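Local coordinates for WGR domain-containing protein (Bacteroides fragilis, PDB 2RA8) that is of unknown function but joins a WGR domain to a leucine-rich-repeat domain, a combination consistent with a role in binding other molecules, at residues Y83-D88 against V94-K99; D98-L101 against K105-S108; L298-V303 against K324-K329; P244-D249 against V269-E274. All coordinates share one frame; numbering follows the deposited sequence.

Contact 1: residues Y83-D88 against V94-K99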
loop_
_atom_site.group_PDB
_atom_site.type_symbol
_atom_site.label_atom_id
_atom_site.label_comp_id
_atom_site.label_asym_id
_atom_site.label_seq_id
_atom_site.Cartn_x
_atom_site.Cartn_y
_atom_site.Cartn_z
ATOM N N TYR A 83 11.463 -15.437 4.186
ATOM C CA TYR A 83 11.441 -16.699 3.466
ATOM C C TYR A 83 10.014 -17.037 3.178
ATOM O O TYR A 83 9.191 -17.155 4.090
ATOM C CB TYR A 83 12.072 -17.817 4.287
ATOM C CG TYR A 83 13.535 -17.604 4.561
ATOM C CD1 TYR A 83 13.956 -16.893 5.683
ATOM C CD2 TYR A 83 14.501 -18.112 3.700
ATOM C CE1 TYR A 83 15.306 -16.697 5.941
ATOM C CE2 TYR A 83 15.857 -17.922 3.950
ATOM C CZ TYR A 83 16.245 -17.216 5.071
ATOM O OH TYR A 83 17.574 -17.038 5.335
ATOM N N ALA A 84 9.709 -17.187 1.896
ATOM C CA ALA A 84 8.359 -17.494 1.475
ATOM C C ALA A 84 8.333 -18.413 0.294
ATOM O O ALA A 84 9.218 -18.366 -0.553
ATOM C CB ALA A 84 7.622 -16.203 1.146
ATOM N N LEU A 85 7.316 -19.267 0.241
ATOM C CA LEU A 85 7.151 -20.200 -0.865
ATOM C C LEU A 85 6.178 -19.630 -1.851
ATOM O O LEU A 85 5.091 -19.196 -1.476
ATOM C CB LEU A 85 6.591 -21.550 -0.387
ATOM C CG LEU A 85 7.525 -22.698 0.023
ATOM C CD1 LEU A 85 6.681 -23.898 0.434
ATOM C CD2 LEU A 85 8.442 -23.077 -1.129
ATOM N N SER A 86 6.561 -19.610 -3.121
ATOM C CA SER A 86 5.659 -19.125 -4.155
ATOM C C SER A 86 4.809 -20.307 -4.573
ATOM O O SER A 86 5.065 -21.450 -4.160
ATOM C CB SER A 86 6.446 -18.607 -5.366
ATOM O OG SER A 86 7.200 -19.643 -5.972
ATOM N N TYR A 87 3.792 -20.050 -5.388
ATOM C CA TYR A 87 2.911 -21.107 -5.868
ATOM C C TYR A 87 3.707 -22.031 -6.758
ATOM O O TYR A 87 3.521 -23.251 -6.738
ATOM C CB TYR A 87 1.753 -20.507 -6.686
ATOM C CG TYR A 87 0.678 -21.501 -7.073
ATOM C CD1 TYR A 87 -0.441 -21.693 -6.269
ATOM C CD2 TYR A 87 0.792 -22.257 -8.240
ATOM C CE1 TYR A 87 -1.428 -22.614 -6.617
ATOM C CE2 TYR A 87 -0.181 -23.181 -8.597
ATOM C CZ TYR A 87 -1.284 -23.352 -7.784
ATOM O OH TYR A 87 -2.251 -24.258 -8.135
ATOM N N ASP A 88 4.605 -21.442 -7.544
ATOM C CA ASP A 88 5.437 -22.201 -8.468
ATOM C C ASP A 88 6.339 -23.162 -7.747
ATOM O O ASP A 88 6.476 -24.316 -8.146
ATOM C CB ASP A 88 6.288 -21.255 -9.321
ATOM C CG ASP A 88 5.451 -20.260 -10.109
ATOM O OD1 ASP A 88 4.472 -20.682 -10.758
ATOM O OD2 ASP A 88 5.779 -19.057 -10.089
ATOM N N VAL A 94 8.782 -27.831 -3.802
ATOM C CA VAL A 94 9.717 -27.191 -2.883
ATOM C C VAL A 94 9.142 -27.060 -1.495
ATOM O O VAL A 94 7.982 -26.693 -1.319
ATOM C CB VAL A 94 10.143 -25.794 -3.404
ATOM C CG1 VAL A 94 11.005 -25.090 -2.370
ATOM C CG2 VAL A 94 10.924 -25.946 -4.708
ATOM N N ASN A 95 9.968 -27.369 -0.503
ATOM C CA ASN A 95 9.590 -27.314 0.905
ATOM C C ASN A 95 10.202 -26.068 1.525
ATOM O O ASN A 95 11.419 -25.926 1.542
ATOM C CB ASN A 95 10.116 -28.585 1.602
ATOM C CG ASN A 95 9.960 -28.543 3.104
ATOM O OD1 ASN A 95 10.586 -27.726 3.782
ATOM N ND2 ASN A 95 9.124 -29.429 3.639
ATOM N N LEU A 96 9.368 -25.166 2.041
ATOM C CA LEU A 96 9.852 -23.916 2.635
ATOM C C LEU A 96 10.930 -24.100 3.661
ATOM O O LEU A 96 11.918 -23.368 3.678
ATOM C CB LEU A 96 8.694 -23.127 3.275
ATOM C CG LEU A 96 9.077 -21.781 3.921
ATOM C CD1 LEU A 96 9.710 -20.866 2.871
ATOM C CD2 LEU A 96 7.849 -21.121 4.533
HETATM N N MSE A 97 10.750 -25.067 4.548
HETATM C CA MSE A 97 11.746 -25.312 5.583
HETATM C C MSE A 97 13.082 -25.659 4.997
HETATM O O MSE A 97 14.122 -25.382 5.599
HETATM C CB MSE A 97 11.286 -26.426 6.504
HETATM C CG MSE A 97 10.557 -25.921 7.721
HETATM SE SE MSE A 97 11.813 -25.144 8.963
HETATM C CE MSE A 97 11.228 -23.310 9.011
ATOM N N ASP A 98 13.073 -26.266 3.811
ATOM C CA ASP A 98 14.322 -26.623 3.152
ATOM C C ASP A 98 14.983 -25.389 2.590
ATOM O O ASP A 98 16.213 -25.311 2.545
ATOM C CB ASP A 98 14.086 -27.637 2.025
ATOM C CG ASP A 98 13.731 -29.018 2.547
ATOM O OD1 ASP A 98 14.331 -29.447 3.559
ATOM O OD2 ASP A 98 12.865 -29.681 1.939
ATOM N N LYS A 99 14.177 -24.417 2.153
ATOM C CA LYS A 99 14.718 -23.165 1.618
ATOM C C LYS A 99 15.428 -22.415 2.711
ATOM O O LYS A 99 16.476 -21.814 2.488
ATOM C CB LYS A 99 13.611 -22.259 1.056
ATOM C CG LYS A 99 13.191 -22.579 -0.368
ATOM C CD LYS A 99 13.043 -21.307 -1.214
ATOM C CE LYS A 99 11.852 -20.460 -0.797
ATOM N NZ LYS A 99 11.712 -19.255 -1.669
#
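Leu85 packs its isobutyl group against Val94 and Leu96 in a partly buried, mainly apolar contact, where the chain leaving strand 80-83 meets the start of helix 96-102. The fit is tight: CD2 of Leu85 lies 3.5 Å from CG1 of Val94, and CG of Leu85 comes equally close, 3.5 Å, to CB of Leu96. The other methyl of Leu85, CD1, lies against the backbone N of Leu96 at 3.4 Å. With CG anti to its backbone N (chi1 -179°), Leu96 brings CD1 against the extended backbone of 83-84, 3.8 Å from Ala84 N. Branched aliphatic residues suit this place because they pack closely between the strand end and the helix without needing polar partners.

Lys99 supplies the polar link. Its chain bends twice, at chi2 and chi3, so that NZ turns back to donate to Ala84 O over 2.9 Å. The ammonium meets that carbonyl at a C=O...N angle of 152°, tilted 28° from the carbonyl plane, and Glu89 gives it a second partner through a salt bridge. Asn95 suits the N-cap of helix 96-102, since its short amide puts OD1 2.9 Å from Asp98 N as a capping bond. Beyond the contact, Tyr83 directs its hydroxyl to Asp103, while Leu96 also packs on Ile127 of the next helix. Strand 80-83 and its parallel neighbour 111-114 are joined through helices 87-91 and 96-102, a beta-alpha-beta crossover, the connection on which the leucine-rich-repeat fold is built.

Contact 2: residues D98-L101 against K105-S108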
loop_
_atom_site.group_PDB
_atom_site.type_symbol
_atom_site.label_atom_id
_atom_site.label_comp_id
_atom_site.label_asym_id
_atom_site.label_seq_id
_atom_site.Cartn_x
_atom_site.Cartn_y
_atom_site.Cartn_z
ATOM N N ASP A 98 13.073 -26.266 3.811
ATOM C CA ASP A 98 14.322 -26.623 3.152
ATOM C C ASP A 98 14.983 -25.389 2.590
ATOM O O ASP A 98 16.213 -25.311 2.545
ATOM C CB ASP A 98 14.086 -27.637 2.025
ATOM C CG ASP A 98 13.731 -29.018 2.547
ATOM O OD1 ASP A 98 14.331 -29.447 3.559
ATOM O OD2 ASP A 98 12.865 -29.681 1.939
ATOM N N LYS A 99 14.177 -24.417 2.153
ATOM C CA LYS A 99 14.718 -23.165 1.618
ATOM C C LYS A 99 15.428 -22.415 2.711
ATOM O O LYS A 99 16.476 -21.814 2.488
ATOM C CB LYS A 99 13.611 -22.259 1.056
ATOM C CG LYS A 99 13.191 -22.579 -0.368
ATOM C CD LYS A 99 13.043 -21.307 -1.214
ATOM C CE LYS A 99 11.852 -20.460 -0.797
ATOM N NZ LYS A 99 11.712 -19.255 -1.669
ATOM N N ILE A 100 14.852 -22.445 3.908
ATOM C CA ILE A 100 15.436 -21.758 5.053
ATOM C C ILE A 100 16.668 -22.484 5.541
ATOM O O ILE A 100 17.749 -21.898 5.617
ATOM C CB ILE A 100 14.419 -21.650 6.207
ATOM C CG1 ILE A 100 13.134 -20.990 5.697
ATOM C CG2 ILE A 100 15.016 -20.847 7.358
ATOM C CD1 ILE A 100 11.988 -21.022 6.680
ATOM N N LEU A 101 16.514 -23.766 5.868
ATOM C CA LEU A 101 17.626 -24.583 6.358
ATOM C C LEU A 101 18.795 -24.633 5.393
ATOM O O LEU A 101 19.927 -24.900 5.799
ATOM C CB LEU A 101 17.152 -26.012 6.649
ATOM C CG LEU A 101 16.189 -26.252 7.825
ATOM C CD1 LEU A 101 15.670 -27.678 7.764
ATOM C CD2 LEU A 101 16.890 -25.998 9.166
ATOM N N LYS A 105 23.313 -17.826 4.230
ATOM C CA LYS A 105 23.432 -16.538 4.905
ATOM C C LYS A 105 22.627 -16.578 6.180
ATOM O O LYS A 105 22.627 -15.632 6.967
ATOM C CB LYS A 105 22.939 -15.390 4.013
ATOM C CG LYS A 105 21.458 -15.415 3.701
ATOM C CD LYS A 105 20.978 -14.057 3.199
ATOM C CE LYS A 105 21.632 -13.659 1.883
ATOM N NZ LYS A 105 21.229 -12.285 1.470
ATOM N N LEU A 106 21.951 -17.700 6.397
ATOM C CA LEU A 106 21.130 -17.887 7.584
ATOM C C LEU A 106 21.853 -17.553 8.872
ATOM O O LEU A 106 21.285 -16.896 9.751
ATOM C CB LEU A 106 20.629 -19.328 7.660
ATOM C CG LEU A 106 19.564 -19.625 8.715
ATOM C CD1 LEU A 106 18.301 -18.808 8.440
ATOM C CD2 LEU A 106 19.244 -21.105 8.691
ATOM N N PRO A 107 23.120 -17.988 9.015
ATOM C CA PRO A 107 23.835 -17.680 10.259
ATOM C C PRO A 107 24.097 -16.215 10.475
ATOM O O PRO A 107 24.243 -15.766 11.613
ATOM C CB PRO A 107 25.142 -18.471 10.118
ATOM C CG PRO A 107 24.756 -19.618 9.250
ATOM C CD PRO A 107 23.895 -18.942 8.201
ATOM N N SER A 108 24.156 -15.452 9.388
ATOM C CA SER A 108 24.435 -14.023 9.494
ATOM C C SER A 108 23.228 -13.150 9.730
ATOM O O SER A 108 23.375 -11.971 10.048
ATOM C CB SER A 108 25.155 -13.529 8.236
ATOM O OG SER A 108 24.345 -13.702 7.085
#
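Leu106 points its branched end at Ile100, approaching the last turn of helix 96-102 from the loop that follows. Its first torsion, chi1 -170°, sets CG anti to the backbone N and extends the two methyls toward the helix, where they divide the work. CD1 rests 4.0 Å from CG2 of Ile100, while CD2 lies 3.5 Å from the carbonyl O of Ile100. In Ile100, CG2 is anti to the backbone N and meets the leucine, whereas CG1 leads away from it. A beta-branched residue suits this position because its two arms can serve two neighbours, and Ile112, Ile114 and Phe138 pack around it.

Behind Leu106 the loop holds its own shape. Ser108, with chi1 near 62°, folds its hydroxyl back so that OG donates to Lys105 O over 2.6 Å, in the carbonyl plane and on a lone pair. The same oxygen accepts from Ser108 N at 2.9 Å; two donors from one residue thus grip Lys105 O, which probably steadies the turn carrying Leu106. No hydrogen bond joins helix to loop here; the chemistry implies mainly dispersion and burial of hydrocarbon, with one methyl against a backbone carbonyl and little demand on exact direction.

Contact 3: residues L298-V303 against K324-K329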
loop_
_atom_site.group_PDB
_atom_site.type_symbol
_atom_site.label_atom_id
_atom_site.label_comp_id
_atom_site.label_asym_id
_atom_site.label_seq_id
_atom_site.Cartn_x
_atom_site.Cartn_y
_atom_site.Cartn_z
ATOM N N LEU A 298 -12.606 11.836 26.509
ATOM C CA LEU A 298 -12.037 11.392 27.772
ATOM C C LEU A 298 -10.629 11.903 27.946
ATOM O O LEU A 298 -10.251 12.355 29.031
ATOM C CB LEU A 298 -12.048 9.864 27.851
ATOM C CG LEU A 298 -13.388 9.150 27.611
ATOM C CD1 LEU A 298 -13.166 7.661 27.718
ATOM C CD2 LEU A 298 -14.436 9.597 28.614
ATOM N N LEU A 299 -9.843 11.842 26.876
ATOM C CA LEU A 299 -8.467 12.312 26.926
ATOM C C LEU A 299 -8.424 13.762 27.297
ATOM O O LEU A 299 -7.667 14.160 28.185
ATOM C CB LEU A 299 -7.780 12.135 25.575
ATOM C CG LEU A 299 -7.543 10.711 25.088
ATOM C CD1 LEU A 299 -7.131 10.752 23.623
ATOM C CD2 LEU A 299 -6.473 10.043 25.942
ATOM N N LEU A 300 -9.232 14.565 26.609
ATOM C CA LEU A 300 -9.287 16.002 26.866
ATOM C C LEU A 300 -9.764 16.344 28.261
ATOM O O LEU A 300 -9.363 17.367 28.813
ATOM C CB LEU A 300 -10.187 16.701 25.839
ATOM C CG LEU A 300 -9.678 16.721 24.401
ATOM C CD1 LEU A 300 -10.728 17.333 23.487
ATOM C CD2 LEU A 300 -8.382 17.504 24.333
ATOM N N ASP A 301 -10.624 15.498 28.834
ATOM C CA ASP A 301 -11.138 15.717 30.189
ATOM C C ASP A 301 -10.138 15.263 31.224
ATOM O O ASP A 301 -10.365 15.409 32.426
ATOM C CB ASP A 301 -12.442 14.932 30.430
ATOM C CG ASP A 301 -13.625 15.468 29.628
ATOM O OD1 ASP A 301 -13.663 16.679 29.332
ATOM O OD2 ASP A 301 -14.535 14.672 29.315
ATOM N N HIS A 302 -9.025 14.699 30.766
ATOM C CA HIS A 302 -7.995 14.194 31.669
ATOM C C HIS A 302 -6.605 14.421 31.144
ATOM O O HIS A 302 -5.784 13.502 31.146
ATOM C CB HIS A 302 -8.190 12.696 31.889
ATOM C CG HIS A 302 -9.449 12.349 32.613
ATOM N ND1 HIS A 302 -9.644 12.644 33.946
ATOM C CD2 HIS A 302 -10.578 11.729 32.196
ATOM C CE1 HIS A 302 -10.839 12.221 34.318
ATOM N NE2 HIS A 302 -11.426 11.661 33.274
ATOM N N VAL A 303 -6.324 15.638 30.689
ATOM C CA VAL A 303 -5.000 15.959 30.163
ATOM C C VAL A 303 -3.945 15.716 31.217
ATOM O O VAL A 303 -2.810 15.360 30.905
ATOM C CB VAL A 303 -4.922 17.430 29.715
ATOM C CG1 VAL A 303 -3.600 17.692 29.017
ATOM C CG2 VAL A 303 -6.091 17.754 28.791
ATOM N N LYS A 324 -10.612 16.760 16.159
ATOM C CA LYS A 324 -9.202 16.662 15.809
ATOM C C LYS A 324 -8.518 17.998 16.003
ATOM O O LYS A 324 -7.365 18.050 16.435
ATOM C CB LYS A 324 -9.028 16.160 14.362
ATOM C CG LYS A 324 -9.298 14.658 14.196
ATOM C CD LYS A 324 -9.068 14.174 12.762
ATOM C CE LYS A 324 -10.185 14.642 11.837
ATOM N NZ LYS A 324 -9.956 14.241 10.419
ATOM N N LYS A 325 -9.220 19.093 15.712
ATOM C CA LYS A 325 -8.643 20.425 15.905
ATOM C C LYS A 325 -8.405 20.634 17.384
ATOM O O LYS A 325 -7.342 21.096 17.793
ATOM C CB LYS A 325 -9.598 21.523 15.423
ATOM C CG LYS A 325 -9.991 21.461 13.959
ATOM C CD LYS A 325 -8.859 21.861 13.026
ATOM C CE LYS A 325 -9.340 21.855 11.576
ATOM N NZ LYS A 325 -8.312 22.345 10.618
ATOM N N GLU A 326 -9.408 20.288 18.189
ATOM C CA GLU A 326 -9.332 20.443 19.641
ATOM C C GLU A 326 -8.200 19.636 20.202
ATOM O O GLU A 326 -7.412 20.128 21.008
ATOM C CB GLU A 326 -10.632 19.989 20.302
ATOM C CG GLU A 326 -10.900 20.670 21.639
ATOM C CD GLU A 326 -12.179 20.190 22.302
ATOM O OE1 GLU A 326 -13.162 19.929 21.577
ATOM O OE2 GLU A 326 -12.207 20.086 23.547
ATOM N N LEU A 327 -8.116 18.382 19.777
ATOM C CA LEU A 327 -7.055 17.491 20.233
ATOM C C LEU A 327 -5.713 18.051 19.863
ATOM O O LEU A 327 -4.777 18.036 20.664
ATOM C CB LEU A 327 -7.210 16.109 19.595
ATOM C CG LEU A 327 -8.392 15.283 20.091
ATOM C CD1 LEU A 327 -8.633 14.126 19.145
ATOM C CD2 LEU A 327 -8.114 14.793 21.508
ATOM N N GLN A 328 -5.616 18.559 18.639
ATOM C CA GLN A 328 -4.376 19.133 18.133
ATOM C C GLN A 328 -3.898 20.274 19.012
ATOM O O GLN A 328 -2.736 20.316 19.422
ATOM C CB GLN A 328 -4.592 19.664 16.711
ATOM C CG GLN A 328 -3.570 19.212 15.669
ATOM C CD GLN A 328 -3.861 17.830 15.115
ATOM O OE1 GLN A 328 -3.210 17.376 14.175
ATOM N NE2 GLN A 328 -4.844 17.154 15.696
ATOM N N LYS A 329 -4.807 21.197 19.317
ATOM C CA LYS A 329 -4.480 22.372 20.121
ATOM C C LYS A 329 -4.411 22.155 21.615
ATOM O O LYS A 329 -3.632 22.821 22.297
ATOM C CB LYS A 329 -5.484 23.493 19.838
ATOM C CG LYS A 329 -5.033 24.864 20.315
ATOM C CD LYS A 329 -6.117 25.912 20.109
ATOM C CE LYS A 329 -5.567 27.320 20.301
ATOM N NZ LYS A 329 -4.911 27.496 21.627
#
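Leu300, at the end of helix 293-300, reaches across to helix 321-330 and meets Glu326 and Leu327 there; Met323 and Ser330 of the same helix also pack on it. Along the second segment, Lys324 comes first, on the side of the helix that packs on Glu342 of the second subunit. Lys325 faces away from the contact and packs on Tyr343 of that subunit.

Glu326 is the first residue to touch. Its CG stands anti to the backbone N and the chain runs out extended, carrying the stem and carboxylate obliquely across the CD1 end of Leu300. The carboxylate oxygen OE2 is 3.1 Å from CD1 of Leu300, and CG of Glu326 follows at 3.8 Å from the same methyl. A long acidic side chain suits this border because its stem can cover a leucine while its end reaches a base, here Arg297, which forms a salt bridge to OE2. The two helices pack side by side, with the short helix 303-306 and strand 311-313 between them in sequence, as in a leucine-rich-repeat solenoid.

Leu327 follows and makes the hydrocarbon part of the contact. With CG beside the backbone N (chi1 -70°), it sends CD2 to within 3.8 Å of CG and 3.9 Å of CD2 of Leu300, the two side chains crossing at about a right angle. Leucine fits because Leu327 also packs on Ile335 of strand 334-336, bridging helix and sheet. Gln328 takes no part in the contact with Leu300; its NE2 bonds weakly to Lys324 O and its side chain touches Glu342 of the second subunit.

Contact 4: residues P244-D249 against V269-E274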
loop_
_atom_site.group_PDB
_atom_site.type_symbol
_atom_site.label_atom_id
_atom_site.label_comp_id
_atom_site.label_asym_id
_atom_site.label_seq_id
_atom_site.Cartn_x
_atom_site.Cartn_y
_atom_site.Cartn_z
ATOM N N PRO A 244 -6.441 -6.750 32.786
ATOM C CA PRO A 244 -5.296 -7.113 33.635
ATOM C C PRO A 244 -3.927 -6.789 33.056
ATOM O O PRO A 244 -2.936 -6.740 33.791
ATOM C CB PRO A 244 -5.491 -8.609 33.857
ATOM C CG PRO A 244 -6.986 -8.752 33.841
ATOM C CD PRO A 244 -7.376 -7.882 32.660
ATOM N N LEU A 245 -3.867 -6.564 31.740
ATOM C CA LEU A 245 -2.611 -6.224 31.060
ATOM C C LEU A 245 -2.120 -4.852 31.449
ATOM O O LEU A 245 -0.923 -4.570 31.406
ATOM C CB LEU A 245 -2.795 -6.251 29.537
ATOM C CG LEU A 245 -3.066 -7.599 28.878
ATOM C CD1 LEU A 245 -3.622 -7.383 27.475
ATOM C CD2 LEU A 245 -1.779 -8.402 28.823
ATOM N N PHE A 246 -3.056 -3.986 31.820
ATOM C CA PHE A 246 -2.733 -2.622 32.210
ATOM C C PHE A 246 -2.241 -2.586 33.651
ATOM O O PHE A 246 -2.863 -1.973 34.518
ATOM C CB PHE A 246 -3.980 -1.735 32.056
ATOM C CG PHE A 246 -4.421 -1.533 30.618
ATOM C CD1 PHE A 246 -4.265 -0.292 30.002
ATOM C CD2 PHE A 246 -5.014 -2.565 29.903
ATOM C CE1 PHE A 246 -4.700 -0.083 28.685
ATOM C CE2 PHE A 246 -5.451 -2.364 28.589
ATOM C CZ PHE A 246 -5.294 -1.123 27.988
ATOM N N SER A 247 -1.108 -3.232 33.908
ATOM C CA SER A 247 -0.552 -3.291 35.256
ATOM C C SER A 247 0.937 -3.078 35.296
ATOM O O SER A 247 1.696 -3.814 34.664
ATOM C CB SER A 247 -0.883 -4.650 35.882
ATOM O OG SER A 247 -0.064 -4.905 37.010
ATOM N N LYS A 248 1.377 -2.074 36.048
ATOM C CA LYS A 248 2.802 -1.804 36.148
ATOM C C LYS A 248 3.525 -2.978 36.778
ATOM O O LYS A 248 4.677 -3.263 36.444
ATOM C CB LYS A 248 3.064 -0.525 36.960
ATOM C CG LYS A 248 2.676 -0.590 38.429
ATOM C CD LYS A 248 3.094 0.699 39.135
ATOM C CE LYS A 248 2.934 0.599 40.645
ATOM N NZ LYS A 248 1.543 0.261 41.045
ATOM N N ASP A 249 2.855 -3.677 37.687
ATOM C CA ASP A 249 3.471 -4.832 38.327
ATOM C C ASP A 249 3.729 -5.928 37.307
ATOM O O ASP A 249 4.739 -6.633 37.380
ATOM C CB ASP A 249 2.581 -5.376 39.454
ATOM C CG ASP A 249 2.497 -4.432 40.644
ATOM O OD1 ASP A 249 3.553 -3.929 41.084
ATOM O OD2 ASP A 249 1.375 -4.201 41.146
ATOM N N VAL A 269 -9.639 3.519 25.842
ATOM C CA VAL A 269 -9.196 4.797 26.371
ATOM C C VAL A 269 -9.420 4.806 27.866
ATOM O O VAL A 269 -8.574 5.268 28.631
ATOM C CB VAL A 269 -9.972 5.968 25.730
ATOM C CG1 VAL A 269 -9.507 7.296 26.324
ATOM C CG2 VAL A 269 -9.782 5.954 24.224
ATOM N N GLU A 270 -10.567 4.285 28.290
ATOM C CA GLU A 270 -10.898 4.232 29.708
ATOM C C GLU A 270 -9.885 3.381 30.459
ATOM O O GLU A 270 -9.415 3.754 31.534
ATOM C CB GLU A 270 -12.304 3.644 29.902
ATOM C CG GLU A 270 -12.791 3.690 31.341
ATOM C CD GLU A 270 -14.007 2.810 31.582
ATOM O OE1 GLU A 270 -15.019 2.992 30.871
ATOM O OE2 GLU A 270 -13.947 1.939 32.484
HETATM N N MSE A 271 -9.541 2.229 29.888
HETATM C CA MSE A 271 -8.576 1.329 30.514
HETATM C C MSE A 271 -7.280 2.027 30.784
HETATM O O MSE A 271 -6.707 1.897 31.871
HETATM C CB MSE A 271 -8.316 0.125 29.620
HETATM C CG MSE A 271 -9.544 -0.714 29.395
HETATM SE SE MSE A 271 -9.159 -2.336 28.432
HETATM C CE MSE A 271 -10.965 -2.948 28.204
ATOM N N PHE A 272 -6.799 2.771 29.791
ATOM C CA PHE A 272 -5.558 3.510 29.945
ATOM C C PHE A 272 -5.660 4.482 31.093
ATOM O O PHE A 272 -4.861 4.439 32.030
ATOM C CB PHE A 272 -5.220 4.284 28.657
ATOM C CG PHE A 272 -4.455 3.478 27.639
ATOM C CD1 PHE A 272 -3.099 3.219 27.810
ATOM C CD2 PHE A 272 -5.093 2.965 26.517
ATOM C CE1 PHE A 272 -2.397 2.463 26.875
ATOM C CE2 PHE A 272 -4.392 2.209 25.584
ATOM C CZ PHE A 272 -3.046 1.962 25.768
ATOM N N LEU A 273 -6.664 5.353 31.037
ATOM C CA LEU A 273 -6.845 6.385 32.055
ATOM C C LEU A 273 -6.969 5.906 33.471
ATOM O O LEU A 273 -6.497 6.573 34.386
ATOM C CB LEU A 273 -8.052 7.268 31.708
ATOM C CG LEU A 273 -7.951 8.039 30.379
ATOM C CD1 LEU A 273 -9.243 8.776 30.104
ATOM C CD2 LEU A 273 -6.793 9.013 30.433
ATOM N N GLU A 274 -7.580 4.743 33.670
ATOM C CA GLU A 274 -7.767 4.209 35.016
ATOM C C GLU A 274 -6.672 3.289 35.485
ATOM O O GLU A 274 -6.698 2.829 36.627
ATOM C CB GLU A 274 -9.085 3.450 35.091
ATOM C CG GLU A 274 -9.155 2.287 34.120
ATOM C CD GLU A 274 -10.504 1.598 34.122
ATOM O OE1 GLU A 274 -11.535 2.297 34.239
ATOM O OE2 GLU A 274 -10.534 0.358 33.986
#
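In both Phe246 (chi1 -67°) and Met271, a selenomethionine, CG is anti to the carbonyl carbon, which sends the phenyl ring out from the loop and lays the extended chain of Met271 past it. One face of the Phe246 ring receives CB of Met271 in a CH-pi contact, 3.8 Å from the ring centroid and 16° off the normal. The selenium comes in obliquely, SE being 3.7 Å from CE2 of Phe246, so a Met-aromatic contact accompanies the first.

At its edge the same ring meets Phe272. CE1 of Phe246 stands over the centre of the Phe272 ring, 3.7 Å from its CG, in a T-shaped pair with planes at 82° and centroids 4.9 Å apart. Phenylalanine suits the spot because a flat apolar ring offers a face to the side chain of residue 271, methionine in the natural protein, and an edge to Phe272. Phe246 is also the centre of an inverse gamma turn, with Ser247 N bonded weakly to Leu245 O.

Around the contact, Phe246 rests on Leu257 and Ile259 of strand 256-260, lying between that strand and helix 265-274, while Leu245 packs on helix 207-215 and Val269 on helix 293-300.

How the contacts relate
The four contacts fall into two pairs, one at the N-terminal end of the parallel sheet and one toward its C-terminal end. Contacts 1 and 2 are joined by helix 96-102, share Asp98 and Lys99, and touch through Tyr83, whose CG is 3.6 Å from CG1 of Ile100. Contacts 3 and 4, centres about 19 Å apart, meet where Leu298 CB lies 3.8 Å from Leu273 CD1, helix 293-300 packing against helix 265-274. Between the pairs lies the body of the solenoid: the centres of contacts 1 and 3 are about 49 Å apart, those of contacts 2 and 4 about 41 Å. With no active site or ligand pocket known, all four are best read as packing within the leucine-rich-repeat domain.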